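Local atomic coordinates of metagenomic carboxyl esterase MGS0156 (Uncultured organism, PDB entry 5D8M), a protein that probably hydrolyses carboxylic ester bonds, as a carboxyl esterase of metagenomic origin from an uncultured organism. Residues 201-206 / 217-222. Residues are numbered along the deposited sequence; the frame is centred on the assembly and turned at random.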
# COMPACT_ATOMS: atom_id res chain seq x y z
N LEU A 201 -6.78 25.25 1.41
CA LEU A 201 -7.32 24.21 0.54
C LEU A 201 -7.43 22.88 1.27
O LEU A 201 -8.45 22.20 1.18
CB LEU A 201 -6.44 24.06 -0.69
CG LEU A 201 -6.91 23.10 -1.79
CD1 LEU A 201 -8.28 23.53 -2.29
CD2 LEU A 201 -5.89 23.10 -2.94
N LEU A 202 -6.38 22.51 2.00
CA LEU A 202 -6.40 21.28 2.77
C LEU A 202 -7.46 21.34 3.88
O LEU A 202 -8.16 20.35 4.13
CB LEU A 202 -5.01 21.01 3.36
CG LEU A 202 -3.89 20.91 2.31
CD1 LEU A 202 -2.50 20.70 2.94
CD2 LEU A 202 -4.20 19.81 1.29
N ARG A 203 -7.61 22.49 4.53
CA ARG A 203 -8.58 22.64 5.62
C ARG A 203 -10.02 22.53 5.13
O ARG A 203 -10.87 21.94 5.80
CB ARG A 203 -8.40 23.98 6.34
CG ARG A 203 -7.25 24.00 7.32
CD ARG A 203 -7.19 25.33 8.06
NE ARG A 203 -5.95 25.47 8.82
CZ ARG A 203 -5.67 26.49 9.62
NH1 ARG A 203 -4.51 26.53 10.27
NH2 ARG A 203 -6.56 27.47 9.78
N PHE A 204 -10.30 23.13 3.97
CA PHE A 204 -11.62 23.04 3.38
C PHE A 204 -11.94 21.59 2.98
O PHE A 204 -13.06 21.11 3.18
CB PHE A 204 -11.71 23.96 2.17
CG PHE A 204 -12.48 23.38 1.02
CD1 PHE A 204 -13.86 23.33 1.05
CD2 PHE A 204 -11.81 22.89 -0.10
CE1 PHE A 204 -14.57 22.78 0.00
CE2 PHE A 204 -12.52 22.35 -1.16
CZ PHE A 204 -13.90 22.29 -1.11
N ALA A 205 -10.96 20.89 2.42
CA ALA A 205 -11.15 19.51 2.01
C ALA A 205 -11.42 18.62 3.23
O ALA A 205 -12.20 17.68 3.17
CB ALA A 205 -9.92 19.00 1.25
N GLU A 206 -10.74 18.94 4.33
CA GLU A 206 -10.90 18.17 5.56
C GLU A 206 -12.30 18.29 6.13
O GLU A 206 -12.84 17.32 6.64
CB GLU A 206 -9.87 18.62 6.59
CG GLU A 206 -8.47 18.11 6.33
CD GLU A 206 -8.18 16.80 7.04
OE1 GLU A 206 -9.14 16.18 7.57
OE2 GLU A 206 -6.99 16.41 7.08
N GLU A 217 -10.30 17.07 11.66
CA GLU A 217 -9.95 18.32 12.33
C GLU A 217 -8.68 18.90 11.71
O GLU A 217 -7.74 18.16 11.40
CB GLU A 217 -9.76 18.11 13.83
CG GLU A 217 -11.02 17.65 14.55
CD GLU A 217 -10.82 17.52 16.05
OE1 GLU A 217 -9.66 17.63 16.52
OE2 GLU A 217 -11.83 17.32 16.77
N GLY A 218 -8.66 20.22 11.55
CA GLY A 218 -7.51 20.90 11.00
C GLY A 218 -7.06 20.28 9.69
O GLY A 218 -7.83 20.22 8.74
N THR A 219 -5.82 19.79 9.67
CA THR A 219 -5.32 19.04 8.53
C THR A 219 -4.73 17.71 9.00
O THR A 219 -3.70 17.27 8.49
CB THR A 219 -4.25 19.81 7.75
OG1 THR A 219 -3.15 20.10 8.63
CG2 THR A 219 -4.82 21.12 7.19
N GLU A 220 -5.40 17.06 9.96
CA GLU A 220 -4.87 15.85 10.61
C GLU A 220 -4.45 14.73 9.64
O GLU A 220 -3.39 14.11 9.80
CB GLU A 220 -5.90 15.30 11.62
CG GLU A 220 -7.29 14.91 11.05
CD GLU A 220 -8.23 14.32 12.13
OE1 GLU A 220 -9.17 15.02 12.56
OE2 GLU A 220 -8.05 13.15 12.54
N ALA A 221 -5.26 14.48 8.62
CA ALA A 221 -4.96 13.43 7.65
C ALA A 221 -3.68 13.72 6.84
O ALA A 221 -2.80 12.86 6.69
CB ALA A 221 -6.15 13.25 6.71
N LEU A 222 -3.58 14.96 6.35
CA LEU A 222 -2.39 15.37 5.59
C LEU A 222 -1.16 15.52 6.46
O LEU A 222 -0.05 15.23 6.01
CB LEU A 222 -2.64 16.68 4.83
CG LEU A 222 -3.39 16.55 3.50
CD1 LEU A 222 -2.86 15.39 2.67
CD2 LEU A 222 -4.87 16.37 3.78
O HOH W 1 -10.22 21.74 8.52
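The helical segment 201-206 lies beside the loop 217-219 and the first turn of helix 220-223, and the backbones come nearest at Arg203 and Thr219, whose CA atoms are 5.7 Å apart. Glu206 makes the main polar link. Its CG stands beside the backbone N, and the chain then bends at chi2 (-93°), which carries the carboxylate to the N-terminal end of the short helix. There OE2 accepts a hydrogen bond from Ala221 N at 3.0 Å through its syn lone pair. The bond is bent, with an N-H...O angle of 139°. The CB of Ala221 lies 3.3 Å from the same OE2. The aliphatic part of Glu206 packs on Gly218, with CG 3.3 Å from Gly218 O. Glu206 is buried; the helix start and Arg129, which its side chain touches, would probably favour its charged form, against repulsion from Glu220. An alanine in place of Glu206 would probably loosen the start of helix 220-223, since the bond to Ala221 N is lost.

The seven-stranded parallel sheet is consistent with an alpha/beta hydrolase fold. The contact lies at its periphery, in the helical insertion between strands 178-184 and 244-248, a region where lids often sit in this family. Gly218 takes a positive phi (51°), which favours glycine. One water donates to both Arg203 O and Gly218 O and so bridges the backbones. Thr219 occupies the N-cap position, but its OG1 bonds to Asp223 OD1. Its CG2 rests on Leu202 CB (3.8 Å) and on Arg203 CG. Further along, Leu202 CD2 meets Leu222 CG at 4.0 Å, the two side chains crossing obliquely. Glu217 N bonds almost straight to the anti lone pair of Glu220 OE1, joining loop to helix, while Glu220 OE2 is held by Gly131 N.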